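Side-chain contacts in YfkN protein (Bacillus subtilis subsp. subtilis, PDB 3GVE), which belongs to the calcineurin-like phosphoesterase family and holds a manganese ion and a magnesium ion in adjoining sites: residues 80-84 with 85-89; 333-336 with 337-341. All coordinates share one frame; numbering follows the deposited sequence.

How the contacts relate
Contact 1 comes first along the chain, contact 2 at its very end. Contact 1 caps the C-terminal end of helix 70-85, within the calcineurin-like phosphoesterase range, where the chain turns toward helix 91-98. Contact 2 lies in the last two turns of helix 322-340. Their centres are 20 Å apart, and their nearest atoms are about 8 Å apart, so they do not meet. Helix 70-85 connects them: its first turns pack against 333-341, and its last turn and the loop after it form contact 1. Both lie at the surface, on the same side of the chain's centre. Contact 2 also reaches the second subunit, whereas contact 1 touches no other protein chain of the assembly.

Contact 1. Residues 80-84 with 85-89; sequences KDDII and SGTKT
The first torsion of D82 (chi1 -67°) sets its CG beside its own backbone N, and the carboxylate lies beside T87. The aliphatic part of K88 runs past D82 CB, with K88 CB 3.7 Å from it. Beyond that the K88 chain bends at chi3 and chi4. The charged pair is long, 3.9 Å from D82 OD2 to K88 NZ. The place of OD2 is less sure, so this salt bridge is doubtful. T87 turns its methyl to the same aspartate, with CG2 3.8 Å from D82 OD1. The T87 hydroxyl points elsewhere: OG1 shares a hydrogen bond of 2.9 Å with S85 OG, and either could donate.

The backbone here is the glycine C-terminal cap of helix 70-85. G86 leaves the helix with positive phi (87°), and the chain folds back beside the last turn. Two carbonyls receive the returning N-H groups. K88 N bonds to D82 O at 3.0 Å and is nearly straight (171°), but it comes from above the carbonyl plane. G86 N gives a bond of 3.1 Å to I83 O, also from above the plane, and a weak one to D82 O. The K88 carbonyl then takes a CA-H...O contact, 3.5 Å from I83 CA to K88 O. The I83 side chain points away from this turn and packs on F117 and T121 of helix 115-123. K123 of that helix binds the I84 carbonyl through its NZ.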
ATOM      1  N   LYS A  80      19.670  -1.157  13.919  1.00 16.39           N
ATOM      2  CA  LYS A  80      19.841   0.285  13.949  1.00 17.94           C
ATOM      3  C   LYS A  80      21.236   0.719  14.386  1.00 16.92           C
ATOM      4  O   LYS A  80      21.871   1.516  13.730  1.00 16.62           O
ATOM      5  CB  LYS A  80      18.784   0.954  14.843  1.00 21.79           C
ATOM      6  CG  LYS A  80      18.896   2.481  14.872  1.00 25.62           C
ATOM      7  CD  LYS A  80      17.703   3.152  15.526  1.00 28.66           C
ATOM      8  CE  LYS A  80      18.060   4.563  15.893  1.00 31.07           C
ATOM      9  NZ  LYS A  80      17.497   5.540  14.941  1.00 32.34           N
ATOM     10  N   ASP A  81      21.695   0.211  15.517  1.00 18.11           N
ATOM     11  CA  ASP A  81      22.949   0.687  16.077  1.00 20.04           C
ATOM     12  C   ASP A  81      24.138   0.413  15.170  1.00 18.56           C
ATOM     13  O   ASP A  81      24.932   1.304  14.924  1.00 19.50           O
ATOM     14  CB  ASP A  81      23.172   0.110  17.478  1.00 24.31           C
ATOM     15  CG  ASP A  81      22.185   0.646  18.478  1.00 28.86           C
ATOM     16  OD1 ASP A  81      21.745   1.794  18.315  1.00 29.70           O
ATOM     17  OD2 ASP A  81      21.847  -0.080  19.425  1.00 31.83           O
ATOM     18  N   ASP A  82      24.229  -0.803  14.653  1.00 17.74           N
ATOM     19  CA  ASP A  82      25.334  -1.166  13.766  1.00 17.88           C
ATOM     20  C   ASP A  82      25.260  -0.522  12.377  1.00 16.16           C
ATOM     21  O   ASP A  82      26.279  -0.266  11.763  1.00 16.75           O
ATOM     22  CB  ASP A  82      25.467  -2.669  13.647  1.00 19.87           C
ATOM     23  CG  ASP A  82      25.890  -3.320  14.943  1.00 23.62           C
ATOM     24  OD1 ASP A  82      26.538  -2.645  15.750  1.00 24.93           O
ATOM     25  OD2 ASP A  82      25.524  -4.482  15.142  1.00 26.11           O
ATOM     26  N   ILE A  83      24.050  -0.238  11.902  1.00 14.82           N
ATOM     27  CA  ILE A  83      23.903   0.467  10.638  1.00 15.08           C
ATOM     28  C   ILE A  83      24.352   1.919  10.834  1.00 16.02           C
ATOM     29  O   ILE A  83      25.073   2.468  10.024  1.00 15.74           O
ATOM     30  CB  ILE A  83      22.465   0.333  10.093  1.00 13.09           C
ATOM     31  CG1 ILE A  83      22.230  -1.098   9.590  1.00 12.91           C
ATOM     32  CG2 ILE A  83      22.212   1.350   8.975  1.00 13.05           C
ATOM     33  CD1 ILE A  83      20.738  -1.451   9.250  1.00 12.08           C
ATOM     34  N   ILE A  84      23.968   2.513  11.953  1.00 16.09           N
ATOM     35  CA  ILE A  84      24.330   3.901  12.239  1.00 16.94           C
ATOM     36  C   ILE A  84      25.847   4.119  12.325  1.00 18.32           C
ATOM     37  O   ILE A  84      26.370   5.078  11.788  1.00 20.07           O
ATOM     38  CB  ILE A  84      23.614   4.387  13.505  1.00 16.60           C
ATOM     39  CG1 ILE A  84      22.158   4.720  13.164  1.00 18.07           C
ATOM     40  CG2 ILE A  84      24.313   5.584  14.113  1.00 17.31           C
ATOM     41  CD1 ILE A  84      21.314   5.081  14.352  1.00 18.98           C
ATOM     42  N   SER A  85      26.528   3.186  12.966  1.00 19.41           N
ATOM     43  CA  SER A  85      27.969   3.253  13.172  1.00 20.79           C
ATOM     44  C   SER A  85      28.735   2.848  11.919  1.00 21.36           C
ATOM     45  O   SER A  85      29.923   3.109  11.803  1.00 22.17           O
ATOM     46  CB  SER A  85      28.373   2.349  14.341  1.00 21.59           C
ATOM     47  OG  SER A  85      28.316   0.986  13.991  1.00 22.08           O
ATOM     48  N   GLY A  86      28.043   2.195  10.985  1.00 21.44           N
ATOM     49  CA  GLY A  86      28.666   1.736   9.754  1.00 21.94           C
ATOM     50  C   GLY A  86      29.289   0.367   9.913  1.00 23.16           C
ATOM     51  O   GLY A  86      29.907  -0.158   9.013  1.00 24.54           O
ATOM     52  N   THR A  87      29.106  -0.204  11.082  1.00 23.76           N
ATOM     53  CA  THR A  87      29.526  -1.554  11.394  1.00 26.70           C
ATOM     54  C   THR A  87      28.850  -2.654  10.557  1.00 25.16           C
ATOM     55  O   THR A  87      29.475  -3.605  10.148  1.00 26.37           O
ATOM     56  CB  THR A  87      29.322  -1.828  12.911  1.00 32.51           C
ATOM     57  OG1 THR A  87      30.278  -1.065  13.702  1.00 34.60           O
ATOM     58  CG2 THR A  87      29.261  -3.378  13.246  1.00 34.78           C
ATOM     59  N   LYS A  88      27.551  -2.504  10.320  1.00 21.46           N
ATOM     60  CA  LYS A  88      26.827  -3.437   9.478  1.00 20.21           C
ATOM     61  C   LYS A  88      26.287  -2.635   8.331  1.00 15.69           C
ATOM     62  O   LYS A  88      25.866  -1.518   8.512  1.00 16.22           O
ATOM     63  CB  LYS A  88      25.652  -4.040  10.227  1.00 23.25           C
ATOM     64  CG  LYS A  88      25.945  -5.363  10.889  1.00 26.78           C
ATOM     65  CD  LYS A  88      24.698  -5.904  11.572  1.00 29.11           C
ATOM     66  CE  LYS A  88      24.983  -6.312  13.011  1.00 31.26           C
ATOM     67  NZ  LYS A  88      24.911  -7.758  13.203  1.00 32.51           N
ATOM     68  N   THR A  89      26.317  -3.214   7.149  1.00 13.63           N
ATOM     69  CA  THR A  89      25.667  -2.609   5.992  1.00 13.18           C
ATOM     70  C   THR A  89      24.157  -2.871   6.050  1.00 11.45           C
ATOM     71  O   THR A  89      23.726  -3.963   6.345  1.00 12.25           O
ATOM     72  CB  THR A  89      26.209  -3.218   4.704  1.00 13.99           C
ATOM     73  OG1 THR A  89      27.624  -3.039   4.666  1.00 16.89           O
ATOM     74  CG2 THR A  89      25.591  -2.550   3.475  1.00 13.68           C
TER

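Contact 2. Residues 333-336 with 337-341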
ATOM      1  N   GLN A 333      14.803 -14.390   5.950  1.00 12.83           N
ATOM      2  CA  GLN A 333      14.407 -15.416   6.930  1.00 13.77           C
ATOM      3  C   GLN A 333      14.260 -14.838   8.330  1.00 13.63           C
ATOM      4  O   GLN A 333      13.348 -15.202   9.045  1.00 14.19           O
ATOM      5  CB  GLN A 333      15.363 -16.606   6.899  1.00 14.68           C
ATOM      6  CG  GLN A 333      15.259 -17.348   5.581  1.00 16.72           C
ATOM      7  CD  GLN A 333      16.164 -18.530   5.486  1.00 18.36           C
ATOM      8  OE1 GLN A 333      16.762 -18.941   6.465  1.00 19.61           O
ATOM      9  NE2 GLN A 333      16.258 -19.091   4.304  1.00 19.38           N
ATOM     10  N   ASN A 334      15.119 -13.896   8.688  1.00 14.04           N
ATOM     11  CA  ASN A 334      14.988 -13.202   9.962  1.00 14.25           C
ATOM     12  C   ASN A 334      13.712 -12.369  10.018  1.00 13.43           C
ATOM     13  O   ASN A 334      13.072 -12.246  11.046  1.00 14.73           O
ATOM     14  CB  ASN A 334      16.216 -12.309  10.225  1.00 16.16           C
ATOM     15  CG  ASN A 334      17.488 -13.112  10.471  1.00 18.23           C
ATOM     16  OD1 ASN A 334      17.450 -14.307  10.696  1.00 19.54           O
ATOM     17  ND2 ASN A 334      18.611 -12.442  10.420  1.00 19.83           N
ATOM     18  N   THR A 335      13.357 -11.783   8.881  1.00 13.30           N
ATOM     19  CA  THR A 335      12.127 -11.015   8.778  1.00 13.43           C
ATOM     20  C   THR A 335      10.884 -11.908   8.934  1.00 14.31           C
ATOM     21  O   THR A 335       9.936 -11.537   9.592  1.00 15.19           O
ATOM     22  CB  THR A 335      12.087 -10.209   7.461  1.00 12.90           C
ATOM     23  OG1 THR A 335      13.165  -9.272   7.469  1.00 13.12           O
ATOM     24  CG2 THR A 335      10.783  -9.444   7.311  1.00 12.94           C
ATOM     25  N   LEU A 336      10.908 -13.072   8.309  1.00 14.63           N
ATOM     26  CA  LEU A 336       9.816 -14.017   8.492  1.00 13.86           C
ATOM     27  C   LEU A 336       9.625 -14.329   9.979  1.00 15.22           C
ATOM     28  O   LEU A 336       8.519 -14.354  10.454  1.00 15.82           O
ATOM     29  CB  LEU A 336      10.083 -15.302   7.724  1.00 14.04           C
ATOM     30  CG  LEU A 336      10.082 -15.243   6.203  1.00 14.20           C
ATOM     31  CD1 LEU A 336      10.511 -16.579   5.627  1.00 15.00           C
ATOM     32  CD2 LEU A 336       8.742 -14.817   5.606  1.00 15.60           C
ATOM     33  N   GLU A 337      10.713 -14.552  10.702  1.00 16.20           N
ATOM     34  CA  GLU A 337      10.629 -14.860  12.127  1.00 18.33           C
ATOM     35  C   GLU A 337      10.023 -13.676  12.865  1.00 17.79           C
ATOM     36  O   GLU A 337       9.172 -13.814  13.723  1.00 17.62           O
ATOM     37  CB  GLU A 337      12.017 -15.189  12.668  1.00 22.18           C
ATOM     38  CG  GLU A 337      12.066 -15.597  14.134  1.00 27.26           C
ATOM     39  CD  GLU A 337      13.460 -16.000  14.609  1.00 32.36           C
ATOM     40  OE1 GLU A 337      13.561 -16.914  15.451  1.00 33.57           O
ATOM     41  OE2 GLU A 337      14.458 -15.404  14.171  1.00 35.00           O
ATOM     42  N   TYR A 338      10.488 -12.490  12.505  1.00 17.22           N
ATOM     43  CA  TYR A 338      10.026 -11.248  13.104  1.00 18.04           C
ATOM     44  C   TYR A 338       8.520 -11.045  12.911  1.00 18.80           C
ATOM     45  O   TYR A 338       7.812 -10.657  13.830  1.00 19.69           O
ATOM     46  CB  TYR A 338      10.820 -10.086  12.498  1.00 18.34           C
ATOM     47  CG  TYR A 338      10.199  -8.724  12.662  1.00 17.04           C
ATOM     48  CD1 TYR A 338      10.076  -8.138  13.902  1.00 15.36           C
ATOM     49  CD2 TYR A 338       9.749  -8.025  11.568  1.00 17.78           C
ATOM     50  CE1 TYR A 338       9.503  -6.891  14.037  1.00 15.82           C
ATOM     51  CE2 TYR A 338       9.186  -6.811  11.691  1.00 17.35           C
ATOM     52  CZ  TYR A 338       9.059  -6.230  12.913  1.00 16.95           C
ATOM     53  OH  TYR A 338       8.481  -4.991  13.010  1.00 17.95           O
ATOM     54  N   VAL A 339       8.040 -11.321  11.712  1.00 19.60           N
ATOM     55  CA  VAL A 339       6.641 -11.124  11.371  1.00 20.64           C
ATOM     56  C   VAL A 339       5.716 -12.151  12.028  1.00 22.04           C
ATOM     57  O   VAL A 339       4.579 -11.850  12.364  1.00 23.45           O
ATOM     58  CB  VAL A 339       6.452 -11.204   9.857  1.00 21.06           C
ATOM     59  CG1 VAL A 339       5.013 -11.272   9.520  1.00 21.95           C
ATOM     60  CG2 VAL A 339       7.101 -10.002   9.202  1.00 21.10           C
ATOM     61  N   ARG A 340       6.229 -13.356  12.191  1.00 22.43           N
ATOM     62  CA  ARG A 340       5.442 -14.462  12.710  1.00 24.84           C
ATOM     63  C   ARG A 340       5.348 -14.406  14.230  1.00 27.15           C
ATOM     64  O   ARG A 340       4.414 -14.943  14.828  1.00 27.70           O
ATOM     65  CB  ARG A 340       6.022 -15.789  12.211  1.00 24.96           C
ATOM     66  CG  ARG A 340       5.592 -16.112  10.781  1.00 26.12           C
ATOM     67  CD  ARG A 340       6.594 -16.972  10.085  1.00 25.79           C
ATOM     68  NE  ARG A 340       6.313 -17.210   8.671  1.00 25.21           N
ATOM     69  CZ  ARG A 340       7.081 -17.985   7.916  1.00 26.26           C
ATOM     70  NH1 ARG A 340       6.808 -18.177   6.633  1.00 28.60           N
ATOM     71  NH2 ARG A 340       8.127 -18.593   8.466  1.00 24.71           N
ATOM     72  N   LYS A 341       6.303 -13.750  14.863  1.00 30.40           N
ATOM     73  CA  LYS A 341       6.366 -13.714  16.302  1.00 35.00           C
ATOM     74  C   LYS A 341       5.959 -15.079  16.862  1.00 37.36           C
ATOM     75  O   LYS A 341       5.354 -15.166  17.921  1.00 39.30           O
ATOM     76  CB  LYS A 341       5.450 -12.640  16.837  1.00 36.91           C
ATOM     77  CG  LYS A 341       5.520 -11.359  16.083  1.00 38.13           C
ATOM     78  CD  LYS A 341       4.254 -10.562  16.230  1.00 38.83           C
ATOM     79  CE  LYS A 341       4.306  -9.656  17.432  1.00 38.71           C
ATOM     80  NZ  LYS A 341       3.525  -8.426  17.168  1.00 38.33           N
TER
HETATM   81  O   HOH W   1      14.282 -12.544  13.772  1.00 21.28           O
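L336 and R340, one helical turn apart, run alongside each other in the same direction. In both, CG sits beside the backbone N (chi1 -67° in L336, -80° in R340). From there the extended arginine chain runs back over the preceding turn. Its CD passes 3.3 Å from L336 O. One face of its guanidinium then rests on L336 CB, set off toward the edge of the group, with CZ 4.0 Å from that CB. NH1 reaches the end of the leucine, 4.0 Å from CD2. The polar end has another partner: R340 NE forms a salt bridge with D32, and L336 also packs on Y27, Y29 and D32.

These are i to i+4 neighbours in the last turns of helix 322-340, the C-terminal helix, where the N-H groups of 337 to 340 bond to the carbonyls four residues back. T335 O, which accepts V339 N, is also crowded by side chains. V339 CG2 lies 3.2 Å from it, and the same methyl meets T335 CG2 at 4.2 Å. The Y338 ring brings an edge near this oxygen, with CD2 4.0 Å from T335 O. Its chi1 of 161° puts CG anti to the backbone N. The ring leads outward past T335 O, and its OH bonds to E73 and K77 of helix 70-85. T335 and N334 also pack on Y74 of that helix. E337 is extended along its length, and a water joins its carboxylate to the backbone. This water donates to E337 OE2 at 2.9 Å and to N334 O at 3.0 Å, so N334 O accepts both water and Y338 N. K341, the last residue, makes a salt bridge through NZ to E220 of the second subunit.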